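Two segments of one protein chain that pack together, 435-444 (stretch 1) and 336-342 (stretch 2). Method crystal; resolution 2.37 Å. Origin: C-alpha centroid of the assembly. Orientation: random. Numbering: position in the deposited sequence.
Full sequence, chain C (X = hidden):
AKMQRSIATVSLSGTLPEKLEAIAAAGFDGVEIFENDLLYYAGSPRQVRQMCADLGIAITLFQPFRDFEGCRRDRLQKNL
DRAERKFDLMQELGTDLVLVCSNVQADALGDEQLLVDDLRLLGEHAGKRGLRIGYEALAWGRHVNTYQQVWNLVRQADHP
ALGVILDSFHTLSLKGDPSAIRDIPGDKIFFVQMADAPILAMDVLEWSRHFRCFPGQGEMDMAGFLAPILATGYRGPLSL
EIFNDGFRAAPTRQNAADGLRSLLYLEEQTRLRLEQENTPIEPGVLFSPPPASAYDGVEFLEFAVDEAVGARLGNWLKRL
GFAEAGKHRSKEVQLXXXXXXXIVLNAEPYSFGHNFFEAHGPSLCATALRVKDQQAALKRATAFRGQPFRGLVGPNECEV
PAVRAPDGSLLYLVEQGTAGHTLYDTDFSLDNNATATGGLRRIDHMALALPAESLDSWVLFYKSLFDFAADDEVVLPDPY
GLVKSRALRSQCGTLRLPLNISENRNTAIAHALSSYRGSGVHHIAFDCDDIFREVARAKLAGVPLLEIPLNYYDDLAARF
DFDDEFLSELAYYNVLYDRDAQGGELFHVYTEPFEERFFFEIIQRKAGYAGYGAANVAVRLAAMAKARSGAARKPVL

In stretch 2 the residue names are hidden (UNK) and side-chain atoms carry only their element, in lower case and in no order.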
# COMPACT_ATOMS: atom_id res chain seq x y z
N THR C 435 -35.17 -18.87 22.91
CA THR C 435 -34.12 -19.67 23.56
C THR C 435 -33.15 -20.24 22.55
O THR C 435 -33.59 -20.83 21.56
CB THR C 435 -34.62 -20.86 24.34
OG1 THR C 435 -35.66 -21.46 23.65
CG2 THR C 435 -35.32 -20.29 25.56
N ALA C 436 -31.84 -20.17 22.79
CA ALA C 436 -30.87 -20.81 21.90
C ALA C 436 -30.91 -22.33 22.09
O ALA C 436 -31.45 -22.85 23.06
CB ALA C 436 -29.46 -20.29 22.17
N THR C 437 -30.34 -23.04 21.11
CA THR C 437 -30.24 -24.50 21.16
C THR C 437 -28.83 -25.00 21.46
O THR C 437 -28.65 -26.22 21.61
CB THR C 437 -30.71 -25.11 19.84
OG1 THR C 437 -29.86 -24.65 18.77
CG2 THR C 437 -32.13 -24.69 19.54
N GLY C 438 -27.84 -24.12 21.57
CA GLY C 438 -26.49 -24.52 21.92
C GLY C 438 -25.96 -23.85 23.18
O GLY C 438 -26.66 -23.10 23.87
N GLY C 439 -24.69 -24.15 23.46
CA GLY C 439 -24.03 -23.64 24.65
C GLY C 439 -22.81 -22.78 24.38
O GLY C 439 -21.83 -22.85 25.12
N LEU C 440 -22.85 -21.97 23.32
CA LEU C 440 -21.85 -20.93 23.13
C LEU C 440 -22.24 -19.74 24.00
O LEU C 440 -23.41 -19.37 24.07
CB LEU C 440 -21.76 -20.49 21.68
CG LEU C 440 -21.67 -21.62 20.66
CD1 LEU C 440 -21.59 -21.08 19.24
CD2 LEU C 440 -20.46 -22.48 20.96
N ARG C 441 -21.27 -19.18 24.71
CA ARG C 441 -21.62 -18.21 25.72
C ARG C 441 -21.13 -16.81 25.43
O ARG C 441 -21.88 -15.85 25.67
CB ARG C 441 -21.15 -18.70 27.08
CG ARG C 441 -21.81 -20.06 27.38
CD ARG C 441 -21.98 -20.27 28.84
NE ARG C 441 -20.95 -19.60 29.59
CZ ARG C 441 -20.65 -19.96 30.85
NH1 ARG C 441 -21.32 -20.94 31.48
NH2 ARG C 441 -19.68 -19.31 31.52
N ARG C 442 -19.90 -16.63 24.96
CA ARG C 442 -19.46 -15.28 24.65
C ARG C 442 -18.46 -15.31 23.50
O ARG C 442 -17.87 -16.34 23.18
CB ARG C 442 -18.83 -14.59 25.86
CG ARG C 442 -17.45 -15.12 26.25
CD ARG C 442 -16.97 -14.46 27.53
NE ARG C 442 -16.74 -13.02 27.36
CZ ARG C 442 -15.61 -12.49 26.90
NH1 ARG C 442 -14.59 -13.26 26.56
NH2 ARG C 442 -15.51 -11.17 26.79
N ILE C 443 -18.30 -14.14 22.87
CA ILE C 443 -17.24 -13.95 21.90
C ILE C 443 -15.91 -13.86 22.64
O ILE C 443 -15.70 -12.95 23.45
CB ILE C 443 -17.49 -12.70 21.05
CG1 ILE C 443 -18.76 -12.89 20.21
CG2 ILE C 443 -16.29 -12.39 20.18
CD1 ILE C 443 -19.27 -11.62 19.58
N ASP C 444 -15.02 -14.82 22.37
CA ASP C 444 -13.73 -14.84 23.04
C ASP C 444 -12.71 -13.96 22.33
O ASP C 444 -11.98 -13.20 22.98
CB ASP C 444 -13.22 -16.28 23.15
CG ASP C 444 -11.82 -16.35 23.74
OD1 ASP C 444 -11.70 -16.39 24.98
OD2 ASP C 444 -10.85 -16.36 22.96
N UNK C 336 -30.12 -12.35 16.13
CA UNK C 336 -29.91 -13.71 16.59
C UNK C 336 -29.10 -13.68 17.88
O UNK C 336 -28.24 -12.81 18.07
c UNK C 336 -29.21 -14.60 15.55
c UNK C 336 -30.14 -13.97 13.28
c UNK C 336 -30.04 -15.05 14.34
c UNK C 336 -29.54 -16.38 13.78
N UNK C 337 -29.38 -14.65 18.75
CA UNK C 337 -28.89 -14.58 20.12
C UNK C 337 -28.49 -15.97 20.60
O UNK C 337 -29.15 -16.96 20.26
n UNK C 337 -30.30 -11.38 23.51
n UNK C 337 -32.45 -10.55 23.55
n UNK C 337 -30.70 -9.24 24.27
c UNK C 337 -29.52 -13.41 22.33
c UNK C 337 -29.98 -13.98 21.02
c UNK C 337 -31.15 -10.39 23.78
c UNK C 337 -30.69 -12.67 22.97
N UNK C 338 -27.42 -16.03 21.37
CA UNK C 338 -27.02 -17.27 22.05
C UNK C 338 -26.09 -16.91 23.19
O UNK C 338 -25.02 -16.34 22.96
c UNK C 338 -26.32 -18.23 21.08
o UNK C 338 -24.89 -21.62 21.15
c UNK C 338 -25.25 -20.51 20.77
n UNK C 338 -25.15 -20.12 19.51
c UNK C 338 -25.84 -19.51 21.75
N UNK C 339 -26.49 -17.25 24.41
CA UNK C 339 -25.69 -16.89 25.57
C UNK C 339 -25.58 -15.38 25.69
O UNK C 339 -26.58 -14.65 25.75
N UNK C 340 -24.34 -14.88 25.70
CA UNK C 340 -24.09 -13.45 25.75
C UNK C 340 -23.67 -12.92 24.37
O UNK C 340 -23.19 -11.78 24.27
c UNK C 340 -22.75 -11.71 27.04
c UNK C 340 -23.00 -13.18 26.80
o UNK C 340 -23.55 -11.08 27.76
o UNK C 340 -21.74 -11.17 26.52
N UNK C 341 -23.91 -13.69 23.32
CA UNK C 341 -23.58 -13.30 21.95
C UNK C 341 -24.84 -12.77 21.28
O UNK C 341 -25.86 -13.46 21.22
c UNK C 341 -21.94 -15.21 21.99
c UNK C 341 -22.41 -14.00 19.84
c UNK C 341 -21.72 -16.65 21.58
c UNK C 341 -22.99 -14.48 21.16
N UNK C 342 -24.76 -11.54 20.77
CA UNK C 342 -25.83 -10.94 19.98
C UNK C 342 -25.29 -10.63 18.59
O UNK C 342 -24.23 -10.03 18.45
c UNK C 342 -26.35 -9.66 20.65
o UNK C 342 -27.98 -10.54 22.16
c UNK C 342 -26.93 -9.92 22.02
n UNK C 342 -26.24 -9.45 23.05
O HOH W 1 -19.07 -10.90 27.15

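Position 336 carries four side-chain carbons and no heteroatom, forked at the second carbon; its side chain is out of reach of stretch 1. A fork at the second carbon identifies Leu 336, a buried strand residue outside the contact.

Position 337 has a longer side chain: three carbons, a nitrogen, then a carbon bearing two more nitrogens. This guanidinium pattern is that of Arg 337. Its end leads away from stretch 1, and the backbone O of Arg 337 lies 3.9 Å from Ala 436 CB. Within its own stretch, Arg 337 NE gives a weak hydrogen bond, at an angle of 121°, to the side-chain oxygen of position 342.

At position 338 three unbranched carbons end in one oxygen and one nitrogen, a primary amide one methylene longer than asparagine's; the terminal oxygen of 338 lies 3.0 Å from Leu 440 N. The residue is Gln 338. Its CA-to-CB bond points toward stretch 1, and with chi1 178° and chi2 175° the side chain is fully extended. Leu 440 N donates to Gln 338 OE1 at 3.0 Å and 160°; Gly 439 N, 3.4 Å from Gln 338 OE1, has too poor an angle to bond. Ala 436 CB packs on Gln 338 CG at 3.7 Å.

Position 339 has no side-chain atoms, so it is Gly 339. Its phi of 61° favours glycine, and an ideal CB would lie 2.5 Å from Leu 440 O and 2.8 Å from Arg 441 CA, both clashes.

Position 340 shows two carbons, the second carrying two oxygens, the carboxylate of Asp 340. The backbone Asp 340 N donates to Arg 441 O at 2.6 Å and 152°. Water 1 donates to Asp 340 OD2 (2.8 Å) and accepts from Arg 442 NE (3.2 Å), bridging the two side chains.

Position 341 has four carbons forked at the first, with one arm two carbons long. The end carbon of that arm lies 3.8 Å from Leu 440 CB, and the one-carbon arm 3.8 Å from Ile 443 CG1. This is Ile 341, the two atoms being CD1 and CG2; Ile 341 CG1 lies 3.6 Å from Arg 442 CA.

Position 342 has two carbons, the second bearing one oxygen and one nitrogen: Asn 342. Its CA-to-CB bond points away from stretch 1, and Asn 342 OD1 is the acceptor for Arg 337 NE, at 2.8 Å.

The contact centres on a type II' turn from Gln 338 to Ile 341, closed by Ile 341 N to Gln 338 O at 2.9 Å. Asp 340 N bonds from the turn to Arg 441 O, while Gln 338 reaches across to Leu 440 N. These two direct hydrogen bonds are complemented by apolar packing around Ile 341; together the stretches bury 461 Å².

Stretch 2, residues 336-342: LRQGDIN
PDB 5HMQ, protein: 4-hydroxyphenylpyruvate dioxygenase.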